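Local coordinates for putative HpcE protein (Mycolicibacterium smegmatis, PDB 6V77) that belongs to the fumarylacetoacetate hydrolase (FAH) superfamily and binds a zinc ion through three acidic side chains, its precise function being unknown, at residues F97-S102 with G150-E155; E109-P114 with A174-I179; S154-Q159 with L169-A174. All blocks are in the same frame, centred on the assembly; numbering follows the deposited sequence.

Contact 1. Residues F97-S102 with G150-E155; sequences FTKFVS and GQDLSE. With ZN (zinc ion), chain L.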
ATOM      1  N   PHE B  97      -8.442   1.174  -5.160  1.00 20.70           N
ATOM      2  CA  PHE B  97      -7.033   1.260  -5.528  1.00 23.66           C
ATOM      3  C   PHE B  97      -6.284   1.787  -4.310  1.00 22.93           C
ATOM      4  O   PHE B  97      -6.796   1.776  -3.187  1.00 21.75           O
ATOM      5  CB  PHE B  97      -6.826   2.118  -6.789  1.00 22.51           C
ATOM      6  CG  PHE B  97      -7.576   3.403  -6.771  1.00 24.06           C
ATOM      7  CD1 PHE B  97      -6.994   4.546  -6.264  1.00 23.81           C
ATOM      8  CD2 PHE B  97      -8.866   3.477  -7.269  1.00 27.77           C
ATOM      9  CE1 PHE B  97      -7.698   5.751  -6.243  1.00 24.75           C
ATOM     10  CE2 PHE B  97      -9.577   4.678  -7.239  1.00 28.73           C
ATOM     11  CZ  PHE B  97      -8.996   5.806  -6.730  1.00 29.20           C
ATOM     12  N   THR B  98      -5.042   2.211  -4.496  1.00 21.37           N
ATOM     13  CA  THR B  98      -4.299   2.681  -3.335  1.00 22.98           C
ATOM     14  C   THR B  98      -3.657   4.021  -3.666  1.00 21.14           C
ATOM     15  O   THR B  98      -3.625   4.460  -4.818  1.00 23.06           O
ATOM     16  CB  THR B  98      -3.241   1.651  -2.870  1.00 19.46           C
ATOM     17  OG1 THR B  98      -2.795   1.996  -1.546  1.00 20.82           O
ATOM     18  CG2 THR B  98      -2.043   1.614  -3.840  1.00 21.04           C
ATOM     19  N   LYS B  99      -3.201   4.698  -2.624  1.00 21.48           N
ATOM     20  CA  LYS B  99      -2.349   5.873  -2.755  1.00 21.64           C
ATOM     21  C   LYS B  99      -1.115   5.551  -1.923  1.00 19.74           C
ATOM     22  O   LYS B  99      -1.222   5.366  -0.704  1.00 20.76           O
ATOM     23  CB  LYS B  99      -3.082   7.135  -2.286  1.00 22.38           C
ATOM     24  CG  LYS B  99      -4.175   7.579  -3.279  1.00 22.42           C
ATOM     25  CD  LYS B  99      -5.237   8.523  -2.664  1.00 23.21           C
ATOM     26  CE  LYS B  99      -4.690   9.914  -2.399  1.00 25.57           C
ATOM     27  NZ  LYS B  99      -4.131  10.581  -3.609  1.00 22.15           N
ATOM     28  N   PHE B 100       0.033   5.408  -2.587  1.00 21.00           N
ATOM     29  CA  PHE B 100       1.198   4.849  -1.900  1.00 22.04           C
ATOM     30  C   PHE B 100       1.642   5.761  -0.764  1.00 24.85           C
ATOM     31  O   PHE B 100       1.514   6.986  -0.849  1.00 23.31           O
ATOM     32  CB  PHE B 100       2.326   4.604  -2.906  1.00 22.44           C
ATOM     33  CG  PHE B 100       2.018   3.482  -3.878  1.00 21.44           C
ATOM     34  CD1 PHE B 100       2.020   2.151  -3.431  1.00 22.49           C
ATOM     35  CD2 PHE B 100       1.667   3.743  -5.191  1.00 23.35           C
ATOM     36  CE1 PHE B 100       1.719   1.116  -4.297  1.00 24.89           C
ATOM     37  CE2 PHE B 100       1.367   2.706  -6.070  1.00 22.34           C
ATOM     38  CZ  PHE B 100       1.392   1.388  -5.614  1.00 24.53           C
ATOM     39  N   VAL B 101       2.118   5.149   0.330  1.00 20.69           N
ATOM     40  CA  VAL B 101       2.329   5.895   1.567  1.00 19.60           C
ATOM     41  C   VAL B 101       3.366   7.011   1.425  1.00 22.57           C
ATOM     42  O   VAL B 101       3.285   8.015   2.143  1.00 24.72           O
ATOM     43  CB  VAL B 101       2.688   4.921   2.726  1.00 24.10           C
ATOM     44  CG1 VAL B 101       4.135   4.433   2.657  1.00 22.00           C
ATOM     45  CG2 VAL B 101       2.386   5.554   4.069  1.00 29.87           C
ATOM     46  N   SER B 102       4.307   6.901   0.482  1.00 20.35           N
ATOM     47  CA  SER B 102       5.278   7.971   0.298  1.00 20.79           C
ATOM     48  C   SER B 102       4.631   9.281  -0.154  1.00 23.52           C
ATOM     49  O   SER B 102       5.278  10.319  -0.044  1.00 22.84           O
ATOM     50  CB  SER B 102       6.366   7.597  -0.722  1.00 21.16           C
ATOM     51  OG  SER B 102       5.809   7.217  -1.966  1.00 21.42           O
ATOM     52  N   GLY B 150      -9.164  15.044   3.416  1.00 21.97           N
ATOM     53  CA  GLY B 150      -8.122  14.652   2.480  1.00 22.94           C
ATOM     54  C   GLY B 150      -8.355  15.219   1.092  1.00 22.16           C
ATOM     55  O   GLY B 150      -9.458  15.658   0.746  1.00 22.38           O
ATOM     56  N   GLN B 151      -7.279  15.203   0.303  1.00 23.28           N
ATOM     57  CA  GLN B 151      -7.321  15.447  -1.135  1.00 25.54           C
ATOM     58  C   GLN B 151      -6.805  14.195  -1.817  1.00 25.81           C
ATOM     59  O   GLN B 151      -5.779  13.651  -1.407  1.00 29.54           O
ATOM     60  CB  GLN B 151      -6.446  16.629  -1.533  1.00 28.13           C
ATOM     61  CG  GLN B 151      -7.186  17.970  -1.572  1.00 33.12           C
ATOM     62  CD  GLN B 151      -8.152  18.082  -2.739  1.00 32.61           C
ATOM     63  OE1 GLN B 151      -7.957  17.465  -3.788  1.00 29.98           O
ATOM     64  NE2 GLN B 151      -9.201  18.898  -2.565  1.00 30.71           N
ATOM     65  N   ASP B 152      -7.518  13.719  -2.831  1.00 25.38           N
ATOM     66  CA  ASP B 152      -6.960  12.688  -3.711  1.00 23.60           C
ATOM     67  C   ASP B 152      -6.515  13.374  -4.999  1.00 23.89           C
ATOM     68  O   ASP B 152      -7.184  13.319  -6.030  1.00 24.79           O
ATOM     69  CB  ASP B 152      -7.970  11.577  -3.982  1.00 27.05           C
ATOM     70  CG  ASP B 152      -7.416  10.501  -4.891  1.00 25.34           C
ATOM     71  OD1 ASP B 152      -6.184  10.475  -5.122  1.00 25.02           O
ATOM     72  OD2 ASP B 152      -8.189   9.657  -5.373  1.00 27.73           O
ATOM     73  N   LEU B 153      -5.363  14.047  -4.929  1.00 23.24           N
ATOM     74  CA  LEU B 153      -4.851  14.738  -6.108  1.00 24.04           C
ATOM     75  C   LEU B 153      -4.461  13.697  -7.146  1.00 24.87           C
ATOM     76  O   LEU B 153      -3.918  12.647  -6.805  1.00 23.91           O
ATOM     77  CB  LEU B 153      -3.655  15.616  -5.745  1.00 24.86           C
ATOM     78  CG  LEU B 153      -4.022  16.721  -4.754  1.00 26.72           C
ATOM     79  CD1 LEU B 153      -2.784  17.403  -4.198  1.00 26.04           C
ATOM     80  CD2 LEU B 153      -4.878  17.742  -5.495  1.00 31.88           C
ATOM     81  N   SER B 154      -4.748  13.991  -8.411  1.00 25.11           N
ATOM     82  CA  SER B 154      -4.714  12.975  -9.461  1.00 25.49           C
ATOM     83  C   SER B 154      -4.117  13.564 -10.724  1.00 26.51           C
ATOM     84  O   SER B 154      -4.672  14.520 -11.271  1.00 30.40           O
ATOM     85  CB  SER B 154      -6.129  12.451  -9.751  1.00 29.62           C
ATOM     86  OG  SER B 154      -6.788  12.025  -8.548  1.00 26.99           O
ATOM     87  N   GLU B 155      -3.040  12.964 -11.229  1.00 26.79           N
ATOM     88  CA  GLU B 155      -2.511  13.354 -12.535  1.00 27.89           C
ATOM     89  C   GLU B 155      -3.269  12.537 -13.583  1.00 34.75           C
ATOM     90  O   GLU B 155      -2.979  11.358 -13.801  1.00 30.12           O
ATOM     91  CB  GLU B 155      -0.997  13.146 -12.588  1.00 28.06           C
ATOM     92  CG  GLU B 155      -0.334  13.917 -13.712  1.00 31.20           C
ATOM     93  CD  GLU B 155      -0.691  13.331 -15.042  1.00 36.12           C
ATOM     94  OE1 GLU B 155      -0.203  12.219 -15.335  1.00 32.95           O
ATOM     95  OE2 GLU B 155      -1.505  13.940 -15.759  1.00 31.41           O
TER
HETATM   96 ZN    ZN L 302     -10.567   9.760  -5.343  0.60 48.61          ZN
HETATM   97  O   HOH W   1     -10.409   8.129  -3.953  1.00 27.57           O
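K99 sends its side chain from the loop after strand 95-97 toward the end of strand 144-155. From CB, which points at residues 150-155, the chain leaves with CG beside the backbone N, already 4.0 Å from D152 OD1, then bends at chi3 (72°) and again at chi4 (57°). These bends lay the methylenes past the D152 carboxylate, with CD 3.3 Å and CE 3.2 Å from D152 OD1. NZ then closes a salt bridge to D152 OD1 at 2.6 Å, arriving from above the carboxylate plane. The backbone oxygens of K171 and F176 also take hydrogen bonds from this ammonium, a lysine's three N-H donors suiting such a buried place. D152 uses its other oxygen on the metal: OD2 lies 2.4 Å from the zinc ion, whose shell is completed by E121, E123 and water 1. F97 comes tip to tip with the carboxylate, its ring edge at CE1 4.0 Å from D152 OD2. S154 OG donates to D152 O (2.9 Å), tying down the backbone of the ligand residue. With zinc and K171 NZ at OD2 and K99 NZ at OD1, the carboxylate is probably kept ionised, and K99, from the second shell, is placed to restrain its rotation.

Contact 2. Residues E109-P114 with A174-I179; sequences ETVQLP and AGFSPI. With EDO (1,2-ethanediol), chain K.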
ATOM      1  N   GLU B 109       1.755  23.597   2.877  1.00 34.04           N
ATOM      2  CA  GLU B 109       1.366  24.849   2.225  1.00 38.12           C
ATOM      3  C   GLU B 109       1.510  24.816   0.700  1.00 36.98           C
ATOM      4  O   GLU B 109       0.788  25.550   0.008  1.00 33.52           O
ATOM      5  CB  GLU B 109       2.182  26.015   2.800  1.00 39.94           C
ATOM      6  N   THR B 110       2.437  24.016   0.151  1.00 32.74           N
ATOM      7  CA  THR B 110       2.673  24.002  -1.293  1.00 34.92           C
ATOM      8  C   THR B 110       2.753  22.580  -1.829  1.00 38.56           C
ATOM      9  O   THR B 110       3.243  21.661  -1.161  1.00 35.76           O
ATOM     10  CB  THR B 110       3.968  24.740  -1.700  1.00 40.59           C
ATOM     11  OG1 THR B 110       5.102  24.097  -1.109  1.00 52.36           O
ATOM     12  CG2 THR B 110       3.922  26.210  -1.292  1.00 35.73           C
ATOM     13  N   VAL B 111       2.278  22.408  -3.062  1.00 29.45           N
ATOM     14  CA  VAL B 111       2.338  21.121  -3.747  1.00 30.85           C
ATOM     15  C   VAL B 111       2.960  21.336  -5.115  1.00 31.05           C
ATOM     16  O   VAL B 111       2.556  22.248  -5.852  1.00 30.11           O
ATOM     17  CB  VAL B 111       0.946  20.473  -3.887  1.00 29.12           C
ATOM     18  CG1 VAL B 111       1.040  19.148  -4.638  1.00 31.46           C
ATOM     19  CG2 VAL B 111       0.283  20.303  -2.525  1.00 30.51           C
ATOM     20  N   GLN B 112       3.936  20.496  -5.457  1.00 29.22           N
ATOM     21  CA  GLN B 112       4.587  20.588  -6.756  1.00 33.37           C
ATOM     22  C   GLN B 112       3.692  19.946  -7.807  1.00 29.97           C
ATOM     23  O   GLN B 112       3.183  18.838  -7.603  1.00 34.36           O
ATOM     24  CB  GLN B 112       5.959  19.905  -6.713  1.00 39.21           C
ATOM     25  CG  GLN B 112       6.921  20.507  -5.684  1.00 46.10           C
ATOM     26  CD  GLN B 112       7.431  21.888  -6.086  1.00 60.27           C
ATOM     27  OE1 GLN B 112       7.724  22.139  -7.257  1.00 65.45           O
ATOM     28  NE2 GLN B 112       7.545  22.788  -5.113  1.00 59.97           N
ATOM     29  N   LEU B 113       3.463  20.669  -8.907  1.00 33.46           N
ATOM     30  CA  LEU B 113       2.719  20.156 -10.052  1.00 29.27           C
ATOM     31  C   LEU B 113       3.634  19.369 -10.974  1.00 30.91           C
ATOM     32  O   LEU B 113       4.497  19.956 -11.639  1.00 32.89           O
ATOM     33  CB  LEU B 113       2.089  21.299 -10.853  1.00 34.89           C
ATOM     34  CG  LEU B 113       0.923  22.066 -10.254  1.00 34.36           C
ATOM     35  CD1 LEU B 113       0.742  23.357 -11.064  1.00 32.59           C
ATOM     36  CD2 LEU B 113      -0.334  21.200 -10.256  1.00 33.40           C
ATOM     37  N   PRO B 114       3.486  18.056 -11.053  1.00 34.02           N
ATOM     38  CA  PRO B 114       4.147  17.316 -12.126  1.00 36.79           C
ATOM     39  C   PRO B 114       3.558  17.720 -13.464  1.00 35.89           C
ATOM     40  O   PRO B 114       2.466  18.289 -13.544  1.00 30.99           O
ATOM     41  CB  PRO B 114       3.826  15.858 -11.799  1.00 34.21           C
ATOM     42  CG  PRO B 114       2.535  15.941 -11.052  1.00 35.00           C
ATOM     43  CD  PRO B 114       2.626  17.188 -10.230  1.00 33.03           C
ATOM     44  N   ALA B 174       4.532  13.012  -5.210  1.00 24.83           N
ATOM     45  CA  ALA B 174       4.851  13.648  -3.931  1.00 24.54           C
ATOM     46  C   ALA B 174       3.769  14.648  -3.543  1.00 24.34           C
ATOM     47  O   ALA B 174       3.397  15.516  -4.341  1.00 24.84           O
ATOM     48  CB  ALA B 174       6.202  14.357  -4.014  1.00 27.72           C
ATOM     49  N   GLY B 175       3.270  14.514  -2.317  1.00 25.22           N
ATOM     50  CA  GLY B 175       2.279  15.410  -1.764  1.00 26.61           C
ATOM     51  C   GLY B 175       0.888  15.245  -2.318  1.00 23.33           C
ATOM     52  O   GLY B 175       0.028  16.083  -2.029  1.00 25.98           O
ATOM     53  N   PHE B 176       0.633  14.197  -3.098  1.00 23.25           N
ATOM     54  CA  PHE B 176      -0.707  14.005  -3.648  1.00 24.01           C
ATOM     55  C   PHE B 176      -1.717  13.413  -2.666  1.00 22.45           C
ATOM     56  O   PHE B 176      -2.886  13.268  -3.045  1.00 24.11           O
ATOM     57  CB  PHE B 176      -0.650  13.138  -4.916  1.00 23.49           C
ATOM     58  CG  PHE B 176      -0.438  13.937  -6.204  1.00 26.98           C
ATOM     59  CD1 PHE B 176       0.236  15.160  -6.189  1.00 25.64           C
ATOM     60  CD2 PHE B 176      -0.906  13.454  -7.426  1.00 24.80           C
ATOM     61  CE1 PHE B 176       0.444  15.893  -7.368  1.00 28.89           C
ATOM     62  CE2 PHE B 176      -0.692  14.181  -8.628  1.00 25.73           C
ATOM     63  CZ  PHE B 176      -0.037  15.409  -8.585  1.00 26.63           C
ATOM     64  N   SER B 177      -1.339  13.096  -1.425  1.00 21.97           N
ATOM     65  CA  SER B 177      -2.272  12.542  -0.441  1.00 21.38           C
ATOM     66  C   SER B 177      -2.195  13.302   0.876  1.00 21.23           C
ATOM     67  O   SER B 177      -1.860  12.728   1.919  1.00 21.84           O
ATOM     68  CB  SER B 177      -1.994  11.052  -0.220  1.00 21.00           C
ATOM     69  OG  SER B 177      -1.839  10.420  -1.478  1.00 21.30           O
ATOM     70  N   PRO B 178      -2.521  14.595   0.880  1.00 21.56           N
ATOM     71  CA  PRO B 178      -2.551  15.318   2.152  1.00 21.50           C
ATOM     72  C   PRO B 178      -3.764  14.913   2.974  1.00 25.24           C
ATOM     73  O   PRO B 178      -4.867  14.738   2.445  1.00 22.87           O
ATOM     74  CB  PRO B 178      -2.635  16.792   1.722  1.00 22.10           C
ATOM     75  CG  PRO B 178      -3.445  16.734   0.448  1.00 24.99           C
ATOM     76  CD  PRO B 178      -2.963  15.442  -0.252  1.00 22.08           C
ATOM     77  N   ILE B 179      -3.550  14.775   4.283  1.00 21.60           N
ATOM     78  CA  ILE B 179      -4.597  14.426   5.234  1.00 20.76           C
ATOM     79  C   ILE B 179      -4.436  15.333   6.439  1.00 21.69           C
ATOM     80  O   ILE B 179      -3.318  15.499   6.934  1.00 21.32           O
ATOM     81  CB  ILE B 179      -4.506  12.951   5.694  1.00 20.07           C
ATOM     82  CG1 ILE B 179      -4.458  11.997   4.499  1.00 19.95           C
ATOM     83  CG2 ILE B 179      -5.682  12.617   6.649  1.00 20.98           C
ATOM     84  CD1 ILE B 179      -4.121  10.546   4.893  1.00 19.59           C
TER
HETATM   85  C1  EDO K 301       7.680  13.593  -9.150  1.00 50.87           C
HETATM   86  O1  EDO K 301       6.546  13.527 -10.032  1.00 49.07           O
HETATM   87  C2  EDO K 301       7.269  13.441  -7.680  1.00 42.19           C
HETATM   88  O2  EDO K 301       6.138  12.561  -7.588  1.00 22.61           O
HETATM   89  O   HOH W   2       4.084  16.396  -6.844  1.00 27.61           O
HETATM   90  O   HOH W   3       4.339  18.245  -3.622  1.00 30.77           O
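A174 O is gripped by two waters, both donating to it. Water 2 binds A174 O at 2.7 Å and donates a second hydrogen bond to Q112 O, also at 2.7 Å. Water 3, 3.0 Å from A174 O, accepts from Q112 N at 2.9 Å. One loop carbonyl is thus joined through solvent to both backbone polar atoms of Q112, while the Q112 side chain leads away to the exposed side. Strand 110-113 is outermost within the chain in a five-stranded mixed sheet, and its other edge, through V111 and L113, bonds to strand 269-277. The segment across from it runs into strand 177-185 of the large sheet, so the contact joins the two sheets of this FAH-family fold, here by water and side-chain packing. V111 has CG1 anti to the backbone N (chi1 179°), which carries that methyl to CE1 of the F176 ring at 4.3 Å. A beta-branched residue suits the strand and offers a compact apolar group to this aromatic tip. Beside it G175 has a positive phi of 74°, a left-handed conformation easy for glycine, and having no side chain it leaves V111 close to its backbone. P114 and F176 reach toward each other tip to tip, P114 CD lying 3.6 Å from F176 CZ. The rigid proline ring turns both its CD and its CG to F176 CZ, while Q112 O sits at the ring edge, near the plane. The F176 ring also meets the H173 ring and packs on V118 and L153. Toward the second subunit, A174 N donates to O2 of 1,2-ethanediol at 2.9 Å (161°), and that molecule, probably from the crystallisation liquor, also bonds to T228 O of the second subunit.

Contact 3. Residues S154-Q159 with L169-A174; sequences SERDLQ and LAKSHA. With EDO (1,2-ethanediol), chain K; SO4 (sulfate ion), chain O.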
ATOM      1  N   SER B 154      -4.748  13.991  -8.411  1.00 25.11           N
ATOM      2  CA  SER B 154      -4.714  12.975  -9.461  1.00 25.49           C
ATOM      3  C   SER B 154      -4.117  13.564 -10.724  1.00 26.51           C
ATOM      4  O   SER B 154      -4.672  14.520 -11.271  1.00 30.40           O
ATOM      5  CB  SER B 154      -6.129  12.451  -9.751  1.00 29.62           C
ATOM      6  OG  SER B 154      -6.788  12.025  -8.548  1.00 26.99           O
ATOM      7  N   GLU B 155      -3.040  12.964 -11.229  1.00 26.79           N
ATOM      8  CA  GLU B 155      -2.511  13.354 -12.535  1.00 27.89           C
ATOM      9  C   GLU B 155      -3.269  12.537 -13.583  1.00 34.75           C
ATOM     10  O   GLU B 155      -2.979  11.358 -13.801  1.00 30.12           O
ATOM     11  CB  GLU B 155      -0.997  13.146 -12.588  1.00 28.06           C
ATOM     12  CG  GLU B 155      -0.334  13.917 -13.712  1.00 31.20           C
ATOM     13  CD  GLU B 155      -0.691  13.331 -15.042  1.00 36.12           C
ATOM     14  OE1 GLU B 155      -0.203  12.219 -15.335  1.00 32.95           O
ATOM     15  OE2 GLU B 155      -1.505  13.940 -15.759  1.00 31.41           O
ATOM     16  N   ARG B 156      -4.240  13.173 -14.262  1.00 29.85           N
ATOM     17  CA  ARG B 156      -5.199  12.401 -15.050  1.00 32.03           C
ATOM     18  C   ARG B 156      -4.575  11.749 -16.279  1.00 30.44           C
ATOM     19  O   ARG B 156      -5.101  10.734 -16.752  1.00 33.75           O
ATOM     20  CB  ARG B 156      -6.370  13.275 -15.487  1.00 30.04           C
ATOM     21  CG  ARG B 156      -7.132  13.870 -14.318  1.00 29.22           C
ATOM     22  CD  ARG B 156      -7.878  12.794 -13.501  1.00 28.32           C
ATOM     23  NE  ARG B 156      -8.891  13.449 -12.673  1.00 31.56           N
ATOM     24  CZ  ARG B 156      -9.514  12.895 -11.638  1.00 31.04           C
ATOM     25  NH1 ARG B 156      -9.237  11.647 -11.250  1.00 28.75           N
ATOM     26  NH2 ARG B 156     -10.418  13.611 -10.976  1.00 28.39           N
ATOM     27  N   ASP B 157      -3.500  12.319 -16.838  1.00 31.12           N
ATOM     28  CA  ASP B 157      -2.903  11.717 -18.032  1.00 32.15           C
ATOM     29  C   ASP B 157      -2.392  10.315 -17.720  1.00 36.47           C
ATOM     30  O   ASP B 157      -2.745   9.342 -18.399  1.00 33.99           O
ATOM     31  CB  ASP B 157      -1.756  12.580 -18.582  1.00 32.97           C
ATOM     32  CG  ASP B 157      -2.209  13.944 -19.068  1.00 41.81           C
ATOM     33  OD1 ASP B 157      -3.434  14.172 -19.200  1.00 41.67           O
ATOM     34  OD2 ASP B 157      -1.323  14.794 -19.319  1.00 41.29           O
ATOM     35  N   LEU B 158      -1.549  10.202 -16.696  1.00 30.79           N
ATOM     36  CA  LEU B 158      -1.054   8.892 -16.272  1.00 32.71           C
ATOM     37  C   LEU B 158      -2.194   8.002 -15.799  1.00 35.01           C
ATOM     38  O   LEU B 158      -2.183   6.786 -16.034  1.00 40.57           O
ATOM     39  CB  LEU B 158      -0.025   9.064 -15.156  1.00 29.49           C
ATOM     40  CG  LEU B 158       0.634   7.799 -14.585  1.00 36.99           C
ATOM     41  CD1 LEU B 158       1.330   7.037 -15.695  1.00 44.84           C
ATOM     42  CD2 LEU B 158       1.617   8.150 -13.477  1.00 35.10           C
ATOM     43  N   GLN B 159      -3.179   8.584 -15.110  1.00 30.86           N
ATOM     44  CA  GLN B 159      -4.240   7.780 -14.508  1.00 30.01           C
ATOM     45  C   GLN B 159      -5.003   6.983 -15.555  1.00 33.58           C
ATOM     46  O   GLN B 159      -5.407   5.842 -15.305  1.00 34.37           O
ATOM     47  CB  GLN B 159      -5.218   8.668 -13.730  1.00 29.43           C
ATOM     48  CG  GLN B 159      -6.234   7.831 -12.938  1.00 27.71           C
ATOM     49  CD  GLN B 159      -7.361   8.664 -12.329  1.00 30.74           C
ATOM     50  OE1 GLN B 159      -7.203   9.860 -12.070  1.00 30.98           O
ATOM     51  NE2 GLN B 159      -8.502   8.020 -12.087  1.00 31.15           N
ATOM     52  N   LEU B 169      -0.723   5.004  -9.216  1.00 24.62           N
ATOM     53  CA  LEU B 169       0.527   5.745  -9.359  1.00 24.96           C
ATOM     54  C   LEU B 169       0.266   7.218  -9.651  1.00 25.22           C
ATOM     55  O   LEU B 169       0.910   8.096  -9.062  1.00 25.87           O
ATOM     56  CB  LEU B 169       1.382   5.119 -10.466  1.00 28.89           C
ATOM     57  CG  LEU B 169       2.886   5.324 -10.316  1.00 34.84           C
ATOM     58  CD1 LEU B 169       3.405   4.719  -9.018  1.00 28.71           C
ATOM     59  CD2 LEU B 169       3.644   4.771 -11.539  1.00 34.29           C
ATOM     60  N   ALA B 170      -0.709   7.504 -10.518  1.00 25.66           N
ATOM     61  CA  ALA B 170      -1.082   8.882 -10.845  1.00 26.66           C
ATOM     62  C   ALA B 170      -1.577   9.672  -9.647  1.00 25.24           C
ATOM     63  O   ALA B 170      -1.592  10.917  -9.690  1.00 25.48           O
ATOM     64  CB  ALA B 170      -2.175   8.884 -11.907  1.00 30.40           C
ATOM     65  N   LYS B 171      -2.025   8.981  -8.601  1.00 24.42           N
ATOM     66  CA  LYS B 171      -2.512   9.588  -7.375  1.00 23.74           C
ATOM     67  C   LYS B 171      -1.489   9.519  -6.255  1.00 23.25           C
ATOM     68  O   LYS B 171      -1.834   9.782  -5.103  1.00 22.73           O
ATOM     69  CB  LYS B 171      -3.818   8.920  -6.959  1.00 23.28           C
ATOM     70  CG  LYS B 171      -4.929   9.121  -8.012  1.00 24.58           C
ATOM     71  CD  LYS B 171      -6.038   8.107  -7.780  1.00 24.83           C
ATOM     72  CE  LYS B 171      -7.258   8.373  -8.638  1.00 26.97           C
ATOM     73  NZ  LYS B 171      -8.011   9.583  -8.150  1.00 27.49           N
ATOM     74  N   SER B 172      -0.218   9.225  -6.586  1.00 23.58           N
ATOM     75  CA  SER B 172       0.811   8.998  -5.576  1.00 23.22           C
ATOM     76  C   SER B 172       2.070   9.809  -5.835  1.00 23.77           C
ATOM     77  O   SER B 172       3.143   9.455  -5.333  1.00 23.73           O
ATOM     78  CB  SER B 172       1.164   7.505  -5.481  1.00 23.05           C
ATOM     79  OG  SER B 172       0.012   6.771  -5.140  1.00 22.58           O
ATOM     80  N   HIS B 173       1.983  10.868  -6.650  1.00 24.36           N
ATOM     81  CA  HIS B 173       3.089  11.800  -6.735  1.00 24.88           C
ATOM     82  C   HIS B 173       3.356  12.414  -5.368  1.00 24.41           C
ATOM     83  O   HIS B 173       2.516  12.366  -4.473  1.00 23.86           O
ATOM     84  CB  HIS B 173       2.774  12.921  -7.729  1.00 25.60           C
ATOM     85  CG  HIS B 173       2.820  12.485  -9.156  1.00 26.34           C
ATOM     86  ND1 HIS B 173       3.950  12.617  -9.936  1.00 27.64           N
ATOM     87  CD2 HIS B 173       1.870  11.945  -9.955  1.00 27.66           C
ATOM     88  CE1 HIS B 173       3.694  12.175 -11.155  1.00 32.81           C
ATOM     89  NE2 HIS B 173       2.438  11.767 -11.196  1.00 31.07           N
ATOM     90  N   ALA B 174       4.532  13.012  -5.210  1.00 24.83           N
ATOM     91  CA  ALA B 174       4.851  13.648  -3.931  1.00 24.54           C
ATOM     92  C   ALA B 174       3.769  14.648  -3.543  1.00 24.34           C
ATOM     93  O   ALA B 174       3.397  15.516  -4.341  1.00 24.84           O
ATOM     94  CB  ALA B 174       6.202  14.357  -4.014  1.00 27.72           C
TER
HETATM   95  C1  EDO K 301       7.680  13.593  -9.150  1.00 50.87           C
HETATM   96  O1  EDO K 301       6.546  13.527 -10.032  1.00 49.07           O
HETATM   97  C2  EDO K 301       7.269  13.441  -7.680  1.00 42.19           C
HETATM   98  O2  EDO K 301       6.138  12.561  -7.588  1.00 22.61           O
HETATM   99  S   SO4 O 305     -11.408   8.741  -9.371  0.85 43.76           S
HETATM  100  O1  SO4 O 305     -12.591   9.300 -10.017  0.85 48.99           O
HETATM  101  O2  SO4 O 305     -10.187   9.394  -9.847  0.85 38.42           O
HETATM  102  O3  SO4 O 305     -11.482   8.916  -7.918  0.85 53.76           O
HETATM  103  O4  SO4 O 305     -11.354   7.305  -9.638  0.85 44.99           O
HETATM  104  O   HOH W   4       1.951  11.512 -13.703  1.00 32.04           O
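Residues 154-155 end strand 144-155 and turn at once into helix 156-160, while 169-174 lies in the connection before strand 177-185; the two backbones come nearest at S154 CA and K171 CA, 4.5 Å apart. E155 N donates to A170 O, 2.9 Å and almost straight (176°), the donor standing above the carbonyl plane. A170 fits because a methyl is small: its CB lies 3.2 Å from E155 O and 3.6 Å from Q159 CB. E155 is the N-cap. With CG anti to the backbone N and the chain bent at chi2, its carboxylate reaches back so that OE1 accepts from L158 N and OE2 from D157 N, giving the first turn of the helix an acidic partner. Water 4 links E155 OE1 to H173 NE2, while H173 ND1 bonds to 1,2-ethanediol. K171 stays extended until a last bend at chi4; its NZ, which donates to S154 OG at 2.8 Å, also bonds D152 OD2. O2 of a sulfate, probably from the crystallisation liquor, takes three donors: K171 NZ at 2.8 Å, R156 NH1 and Q159 NE2. In this crystal the ion thus bridges R156 NH1 and K171 NZ, positive groups 3.9 Å apart. R156 NH1 also donates in the guanidinium plane to a lone pair of Q159 OE1 (2.8 Å), while salt bridges to E121 and D119 hold its other nitrogens. L158 CB meets A170 CB and its CD2 reaches L169 CB, an apolar side chain suiting the seam with Y224 of the second subunit, in helix 218-226. S154 is hydrogen-bonded through its backbone to D119 of strand 118-128.

Overall arrangement
From the N terminus, 97-102 follows strand 95-97 and meets 150-155, so contact 1 closes a loop of 47 residues that carries strand 118-128. Within that loop the chain passes 109-114, which waits for 174-179; contact 2 therefore crosses contact 1. Contact 3 starts where contact 1 ends, sharing S154 and E155, and closes a short loop through helix 156-160 that lies within the larger one of contact 2, the two meeting at A174. F176 packs its ring on A170 O, and F176 O accepts from L153 N, so the three contacts interlock. Together they tie strands 144-155 and 177-185 of the large sheet to the edge of the five-stranded sheet.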